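PDB 2VOS: folylpolyglutamate synthase protein FOLC from Mycobacterium tuberculosis, which probably catalyses ATP-dependent addition of L-glutamate to dihydropteroate, giving dihydrofolate, and to the growing glutamate tail of tetrahydrofolates. Local coordinates for residues H100-V105 and A478-G483; V403-N406 and R410-D413; D441-L446 and T464-T469. All blocks are in the same frame, centred on the assembly; numbering follows the deposited sequence.

Interaction 1: residues H100-V105 and A478-G483; sequences HLQSPV and ARTLFG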
loop_
_atom_site.group_PDB
_atom_site.type_symbol
_atom_site.label_atom_id
_atom_site.label_comp_id
_atom_site.label_asym_id
_atom_site.label_seq_id
_atom_site.Cartn_x
_atom_site.Cartn_y
_atom_site.Cartn_z
ATOM N N HIS A 100 6.854 1.960 -4.362
ATOM C CA HIS A 100 7.036 3.396 -4.041
ATOM C C HIS A 100 6.180 4.278 -4.987
ATOM O O HIS A 100 5.870 3.883 -6.145
ATOM C CB HIS A 100 8.520 3.817 -4.080
ATOM C CG HIS A 100 9.154 3.766 -5.451
ATOM N ND1 HIS A 100 9.896 2.691 -5.891
ATOM C CD2 HIS A 100 9.212 4.691 -6.448
ATOM C CE1 HIS A 100 10.358 2.948 -7.109
ATOM N NE2 HIS A 100 9.952 4.155 -7.469
ATOM N N LEU A 101 5.763 5.439 -4.486
ATOM C CA LEU A 101 5.038 6.418 -5.254
ATOM C C LEU A 101 5.972 7.281 -6.071
ATOM O O LEU A 101 5.785 7.423 -7.288
ATOM C CB LEU A 101 4.313 7.378 -4.312
ATOM C CG LEU A 101 2.973 7.032 -3.712
ATOM C CD1 LEU A 101 2.628 8.115 -2.728
ATOM C CD2 LEU A 101 1.851 6.946 -4.789
ATOM N N GLN A 102 6.935 7.921 -5.398
ATOM C CA GLN A 102 7.822 8.895 -6.093
ATOM C C GLN A 102 9.287 8.511 -6.179
ATOM O O GLN A 102 9.937 8.716 -7.232
ATOM C CB GLN A 102 7.734 10.255 -5.426
ATOM C CG GLN A 102 6.336 10.751 -5.301
ATOM C CD GLN A 102 6.281 11.940 -4.368
ATOM O OE1 GLN A 102 5.904 11.818 -3.168
ATOM N NE2 GLN A 102 6.614 13.127 -4.913
ATOM N N SER A 103 9.835 7.967 -5.088
ATOM C CA SER A 103 11.253 7.677 -5.044
ATOM C C SER A 103 11.454 6.341 -4.349
ATOM O O SER A 103 10.743 6.034 -3.410
ATOM C CB SER A 103 11.992 8.804 -4.294
ATOM O OG SER A 103 13.317 8.387 -3.990
ATOM N N PRO A 104 12.426 5.532 -4.805
ATOM C CA PRO A 104 12.554 4.262 -4.147
ATOM C C PRO A 104 12.995 4.367 -2.669
ATOM O O PRO A 104 12.833 3.382 -1.939
ATOM C CB PRO A 104 13.653 3.548 -4.968
ATOM C CG PRO A 104 14.405 4.610 -5.632
ATOM C CD PRO A 104 13.404 5.720 -5.898
ATOM N N VAL A 105 13.556 5.509 -2.217
ATOM C CA VAL A 105 13.866 5.644 -0.765
ATOM C C VAL A 105 12.624 5.364 0.078
ATOM O O VAL A 105 12.728 4.996 1.279
ATOM C CB VAL A 105 14.501 7.055 -0.362
ATOM C CG1 VAL A 105 15.719 7.321 -1.184
ATOM C CG2 VAL A 105 13.520 8.235 -0.503
ATOM N N ALA A 478 1.791 12.311 -10.229
ATOM C CA ALA A 478 1.047 13.504 -9.889
ATOM C C ALA A 478 1.593 14.118 -8.600
ATOM O O ALA A 478 1.699 15.352 -8.517
ATOM C CB ALA A 478 -0.480 13.172 -9.756
ATOM N N ARG A 479 1.959 13.297 -7.607
ATOM C CA ARG A 479 2.435 13.829 -6.380
ATOM C C ARG A 479 3.737 14.662 -6.639
ATOM O O ARG A 479 3.970 15.741 -6.032
ATOM C CB ARG A 479 2.653 12.695 -5.355
ATOM C CG ARG A 479 2.759 13.226 -3.907
ATOM C CD ARG A 479 2.622 12.057 -2.851
ATOM N NE ARG A 479 2.343 12.602 -1.521
ATOM C CZ ARG A 479 3.261 13.073 -0.689
ATOM N NH1 ARG A 479 4.550 13.057 -1.017
ATOM N NH2 ARG A 479 2.885 13.588 0.484
ATOM N N THR A 480 4.599 14.155 -7.519
ATOM C CA THR A 480 5.820 14.838 -7.908
ATOM C C THR A 480 5.510 16.131 -8.714
ATOM O O THR A 480 6.125 17.167 -8.491
ATOM C CB THR A 480 6.680 13.870 -8.724
ATOM O OG1 THR A 480 7.184 12.827 -7.866
ATOM C CG2 THR A 480 7.844 14.599 -9.420
ATOM N N LEU A 481 4.557 16.085 -9.634
ATOM C CA LEU A 481 4.093 17.290 -10.314
ATOM C C LEU A 481 3.642 18.390 -9.341
ATOM O O LEU A 481 3.867 19.581 -9.594
ATOM C CB LEU A 481 2.953 16.983 -11.291
ATOM C CG LEU A 481 3.366 16.146 -12.518
ATOM C CD1 LEU A 481 2.130 15.852 -13.408
ATOM C CD2 LEU A 481 4.539 16.847 -13.323
ATOM N N PHE A 482 3.009 18.001 -8.236
ATOM C CA PHE A 482 2.544 18.970 -7.254
ATOM C C PHE A 482 3.623 19.348 -6.253
ATOM O O PHE A 482 3.367 20.076 -5.309
ATOM C CB PHE A 482 1.279 18.418 -6.553
ATOM C CG PHE A 482 0.031 18.679 -7.346
ATOM C CD1 PHE A 482 -0.589 19.903 -7.238
ATOM C CD2 PHE A 482 -0.502 17.724 -8.219
ATOM C CE1 PHE A 482 -1.688 20.182 -7.937
ATOM C CE2 PHE A 482 -1.598 17.988 -8.923
ATOM C CZ PHE A 482 -2.195 19.246 -8.809
ATOM N N GLY A 483 4.839 18.835 -6.458
ATOM C CA GLY A 483 6.014 19.283 -5.728
ATOM C C GLY A 483 6.183 18.725 -4.303
ATOM O O GLY A 483 6.898 19.375 -3.499
HETATM O O HOH W 1 8.337 10.935 -8.964
#

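Interaction 2: residues V403-N406 and R410-D413; sequences VTHN and RALD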
loop_
_atom_site.group_PDB
_atom_site.type_symbol
_atom_site.label_atom_id
_atom_site.label_comp_id
_atom_site.label_asym_id
_atom_site.label_seq_id
_atom_site.Cartn_x
_atom_site.Cartn_y
_atom_site.Cartn_z
ATOM N N VAL A 403 -8.624 10.362 -19.748
ATOM C CA VAL A 403 -7.756 9.189 -19.720
ATOM C C VAL A 403 -6.428 9.527 -20.347
ATOM O O VAL A 403 -6.351 10.306 -21.300
ATOM C CB VAL A 403 -8.393 7.978 -20.441
ATOM C CG1 VAL A 403 -9.693 7.559 -19.757
ATOM C CG2 VAL A 403 -8.696 8.307 -21.850
ATOM N N THR A 404 -5.358 8.976 -19.784
ATOM C CA THR A 404 -4.030 9.307 -20.224
ATOM C C THR A 404 -3.097 8.123 -19.949
ATOM O O THR A 404 -3.554 6.992 -19.765
ATOM C CB THR A 404 -3.551 10.674 -19.579
ATOM O OG1 THR A 404 -2.303 11.067 -20.153
ATOM C CG2 THR A 404 -3.384 10.572 -18.080
ATOM N N HIS A 405 -1.792 8.383 -19.968
ATOM C CA HIS A 405 -0.744 7.355 -19.828
ATOM C C HIS A 405 0.185 7.911 -18.760
ATOM O O HIS A 405 0.657 9.037 -18.915
ATOM C CB HIS A 405 0.027 7.241 -21.152
ATOM C CG HIS A 405 1.006 6.111 -21.202
ATOM N ND1 HIS A 405 2.141 6.067 -20.413
ATOM C CD2 HIS A 405 1.029 4.984 -21.961
ATOM C CE1 HIS A 405 2.809 4.954 -20.668
ATOM N NE2 HIS A 405 2.164 4.286 -21.616
ATOM N N ASN A 406 0.467 7.152 -17.708
ATOM C CA ASN A 406 1.227 7.688 -16.577
ATOM C C ASN A 406 2.737 7.543 -16.741
ATOM O O ASN A 406 3.495 7.809 -15.783
ATOM C CB ASN A 406 0.812 7.008 -15.298
ATOM C CG ASN A 406 1.027 5.466 -15.346
ATOM O OD1 ASN A 406 1.806 4.940 -16.152
ATOM N ND2 ASN A 406 0.328 4.755 -14.457
ATOM N N ARG A 410 4.062 -0.445 -18.445
ATOM C CA ARG A 410 3.026 -1.438 -18.228
ATOM C C ARG A 410 1.655 -0.745 -18.290
ATOM O O ARG A 410 0.621 -1.392 -18.177
ATOM C CB ARG A 410 3.279 -2.147 -16.875
ATOM N N ALA A 411 1.634 0.570 -18.508
ATOM C CA ALA A 411 0.341 1.264 -18.493
ATOM C C ALA A 411 -0.457 0.879 -19.731
ATOM O O ALA A 411 0.111 0.606 -20.759
ATOM C CB ALA A 411 0.514 2.792 -18.425
ATOM N N LEU A 412 -1.770 0.849 -19.617
ATOM C CA LEU A 412 -2.638 0.656 -20.784
ATOM C C LEU A 412 -2.524 1.868 -21.723
ATOM O O LEU A 412 -2.481 3.017 -21.286
ATOM C CB LEU A 412 -4.050 0.511 -20.260
ATOM C CG LEU A 412 -5.132 -0.239 -21.016
ATOM C CD1 LEU A 412 -4.680 -1.670 -21.408
ATOM C CD2 LEU A 412 -6.373 -0.231 -20.072
ATOM N N ASP A 413 -2.488 1.639 -23.037
ATOM C CA ASP A 413 -2.300 2.773 -23.906
ATOM C C ASP A 413 -3.581 3.602 -23.899
ATOM O O ASP A 413 -4.636 3.093 -23.573
ATOM C CB ASP A 413 -1.899 2.314 -25.298
ATOM C CG ASP A 413 -2.986 1.545 -25.940
ATOM O OD1 ASP A 413 -3.159 0.355 -25.556
ATOM O OD2 ASP A 413 -3.703 2.158 -26.776
HETATM O O HOH W 2 -3.124 4.301 -19.112
HETATM O O HOH W 3 2.212 1.465 -22.478
#

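Interaction 3: residues D441-L446 and T464-T469; sequences DVATSL and TGIVIT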
loop_
_atom_site.group_PDB
_atom_site.type_symbol
_atom_site.label_atom_id
_atom_site.label_comp_id
_atom_site.label_asym_id
_atom_site.label_seq_id
_atom_site.Cartn_x
_atom_site.Cartn_y
_atom_site.Cartn_z
ATOM N N ASP A 441 -4.365 19.558 -17.144
ATOM C CA ASP A 441 -4.756 20.839 -17.696
ATOM C C ASP A 441 -6.156 20.672 -18.287
ATOM O O ASP A 441 -6.990 21.562 -18.171
ATOM C CB ASP A 441 -3.749 21.342 -18.779
ATOM C CG ASP A 441 -2.426 21.923 -18.177
ATOM O OD1 ASP A 441 -2.284 22.075 -16.927
ATOM O OD2 ASP A 441 -1.507 22.212 -18.967
ATOM N N VAL A 442 -6.400 19.551 -18.966
ATOM C CA VAL A 442 -7.733 19.296 -19.494
ATOM C C VAL A 442 -8.761 19.292 -18.352
ATOM O O VAL A 442 -9.792 19.997 -18.443
ATOM C CB VAL A 442 -7.803 18.017 -20.366
ATOM C CG1 VAL A 442 -9.239 17.726 -20.818
ATOM C CG2 VAL A 442 -6.921 18.183 -21.626
ATOM N N ALA A 443 -8.489 18.544 -17.265
ATOM C CA ALA A 443 -9.431 18.447 -16.154
ATOM C C ALA A 443 -9.678 19.834 -15.623
ATOM O O ALA A 443 -10.791 20.181 -15.209
ATOM C CB ALA A 443 -8.902 17.525 -15.017
ATOM N N THR A 444 -8.636 20.646 -15.611
ATOM C CA THR A 444 -8.753 21.940 -14.996
ATOM C C THR A 444 -9.708 22.801 -15.810
ATOM O O THR A 444 -10.511 23.525 -15.246
ATOM C CB THR A 444 -7.384 22.657 -14.869
ATOM O OG1 THR A 444 -6.538 21.863 -14.024
ATOM C CG2 THR A 444 -7.570 24.123 -14.302
ATOM N N SER A 445 -9.621 22.733 -17.126
ATOM C CA SER A 445 -10.510 23.553 -17.909
ATOM C C SER A 445 -11.960 23.018 -17.771
ATOM O O SER A 445 -12.898 23.790 -17.767
ATOM C CB SER A 445 -10.027 23.712 -19.360
ATOM O OG SER A 445 -10.141 22.491 -20.058
ATOM N N LEU A 446 -12.136 21.717 -17.583
ATOM C CA LEU A 446 -13.483 21.199 -17.386
ATOM C C LEU A 446 -14.071 21.712 -16.059
ATOM O O LEU A 446 -15.219 22.111 -15.955
ATOM C CB LEU A 446 -13.476 19.669 -17.430
ATOM C CG LEU A 446 -13.117 18.969 -18.743
ATOM C CD1 LEU A 446 -13.087 17.433 -18.561
ATOM C CD2 LEU A 446 -14.075 19.359 -19.868
ATOM N N THR A 464 -15.894 21.903 -6.628
ATOM C CA THR A 464 -15.483 21.120 -7.775
ATOM C C THR A 464 -14.176 20.459 -7.401
ATOM O O THR A 464 -13.469 20.919 -6.507
ATOM C CB THR A 464 -15.237 21.991 -9.018
ATOM O OG1 THR A 464 -14.194 22.913 -8.747
ATOM C CG2 THR A 464 -16.494 22.822 -9.373
ATOM N N GLY A 465 -13.848 19.384 -8.100
ATOM C CA GLY A 465 -12.606 18.654 -7.849
ATOM C C GLY A 465 -12.135 17.802 -9.021
ATOM O O GLY A 465 -12.889 17.495 -9.951
ATOM N N ILE A 466 -10.864 17.457 -8.944
ATOM C CA ILE A 466 -10.169 16.627 -9.897
ATOM C C ILE A 466 -9.599 15.469 -9.071
ATOM O O ILE A 466 -9.015 15.690 -7.992
ATOM C CB ILE A 466 -9.007 17.396 -10.501
ATOM C CG1 ILE A 466 -9.565 18.598 -11.251
ATOM C CG2 ILE A 466 -8.268 16.551 -11.519
ATOM C CD1 ILE A 466 -8.544 19.598 -11.607
ATOM N N VAL A 467 -9.804 14.245 -9.547
ATOM C CA VAL A 467 -9.328 13.089 -8.817
ATOM C C VAL A 467 -8.425 12.293 -9.739
ATOM O O VAL A 467 -8.832 11.813 -10.821
ATOM C CB VAL A 467 -10.493 12.210 -8.382
ATOM C CG1 VAL A 467 -9.947 10.993 -7.639
ATOM C CG2 VAL A 467 -11.433 13.024 -7.488
ATOM N N ILE A 468 -7.153 12.245 -9.357
ATOM C CA ILE A 468 -6.142 11.616 -10.196
ATOM C C ILE A 468 -5.892 10.213 -9.622
ATOM O O ILE A 468 -5.406 10.069 -8.483
ATOM C CB ILE A 468 -4.830 12.460 -10.133
ATOM C CG1 ILE A 468 -5.170 13.908 -10.539
ATOM C CG2 ILE A 468 -3.645 11.787 -10.912
ATOM C CD1 ILE A 468 -4.089 14.944 -10.148
ATOM N N THR A 469 -6.155 9.166 -10.415
ATOM C CA THR A 469 -6.150 7.825 -9.830
ATOM C C THR A 469 -5.917 6.749 -10.913
ATOM O O THR A 469 -5.664 7.075 -12.107
ATOM C CB THR A 469 -7.504 7.603 -9.086
ATOM O OG1 THR A 469 -7.461 6.408 -8.331
ATOM C CG2 THR A 469 -8.734 7.494 -10.102
#

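Interaction 1: residues H100-V105 and A478-G483
With CG anti to the backbone N (chi1 -163°) and the chain extended as far as NE, R479 reaches off the last turn of helix 472-481 to meet Q102, whose own extended side chain brings its amide in across the arginine. The contact bridges two domains: the helix, which follows strand 464-469 of the C-terminal Mur ligase domain and closes in a Schellman motif at G483, meets the loop between strands 93-96 and 108-110 of the P-loop-type ATP-binding domain. The Q102 amide serves both neighbouring helix residues: OE1, at the guanidinium edge and 7° out of its plane, accepts from R479 NH1 at 2.8 Å; NE2 donates at 3.0 Å to T480 OG1, which lies close to the amide plane. Amide and guanidinium planes stand 70° apart. Both ends of the amide are thus held, which fixes its flip, and R484 O and D485 O beyond the helix add further acceptors for NE2 and NH1. R479 also forms a salt bridge through NH2 with E340. Beside the polar pair, L101 CD1 packs on R479 CD at 3.9 Å. One water, donating to Q102 O at 3.2 Å, also bonds T480 OG1.

Interaction 2: residues V403-N406 and R410-D413
A411 CB sits over one face of the H405 imidazole, 3.9 Å from the ring centroid and 14° off the ring normal, a CH-pi contact displaced slightly toward the rim of the ring. The same methyl touches N406 OD1 at 3.4 Å, in a direction roughly at right angles to that of the ring. The imidazole gets there because H405 places CG anti to its backbone N (chi1 -173°), which carries the ring across to 410-413 although its CB does not point that way.

No direct hydrogen bond joins 403-406 to 410-413; two waters do that work. One donates to T404 O at 2.8 Å and to L412 O at 2.6 Å, joining the two backbones. The other lies 3.0 Å from H405 NE2 and donates to A411 O, so the ring is tied to the backbone of the residue that covers its face.

From V403, the last residue of parallel strand 400-403, the chain loops through both segments to helix 414-425, a beta-alpha connection of the Mur ligase C-terminal domain. D413 is the N-cap of that helix, its OD2 accepting from A416 N.

Further out, G407 and S408, between the segments, hold the two side chains in place: G407 N bonds H405 ND1, and S408 N bonds N406 OD1. N406 ND2 reaches T474 OG1 on helix 472-481, while T404 OG1 bonds A433 O. The backbones of R410 and L412 pair with G383 and V381 respectively.

Interaction 3: residues D441-L446 and T464-T469
A443 and I466 make the close part of this contact: A443 CB rests on I466 CG2 at 3.7 Å, with I466 CG1 and CD1 only slightly farther away, each 4.0 Å from the same methyl. The A443 CB points toward the strand, and its small side chain lets the helix come near, the CA atoms of A443 and I466 standing 6.6 Å apart. With CG1 beside the backbone N (chi1 -62°), I466 has CG2 anti to that N, and its extended outer chain takes CD1 along the helix surface toward T444.

Helix 436-451 connects edge strand 430-432 to strand 464-469, which runs parallel to it but lies deeper in the six-stranded sheet, so the helix is the crossover of a beta-alpha-beta unit and this is its seat on the sheet. V376 and V378 of strand 374-379 extend the apolar surface under A443, and V447 touches I466 from the next helical turn.

Toward the other flank the contact is thinner. T444 directs its CB away from the strand, and only its OG1 approaches, 3.9 Å from I466 CD1 and with no polar bond to the strand; that hydroxyl bonds instead to I440 O, one turn back. Farther round the helix lies its solvent side, where D441 and S445 are exposed.

In the fold
Interactions 2 and 3 are both nested inside the loop that interaction 1 closes, and follow each other in series along the chain. Interactions 1 and 3 touch: strand 464-469 leads directly to helix 472-481, and I468 CG2 packs on A478 CB at 3.6 Å, with centres about 19 Å apart. Interaction 2 lies about 17 Å, centre to centre, from each of the others and touches neither, their nearest atoms being about 7 Å away. Interaction 1 lies nearer the nucleotide than interaction 2: the L101 side chain is about 8 Å from the bound ADP and about 4 Å from that of R338, which binds it. The N406 side chain of interaction 2 is about 13 Å from both magnesium and ADP.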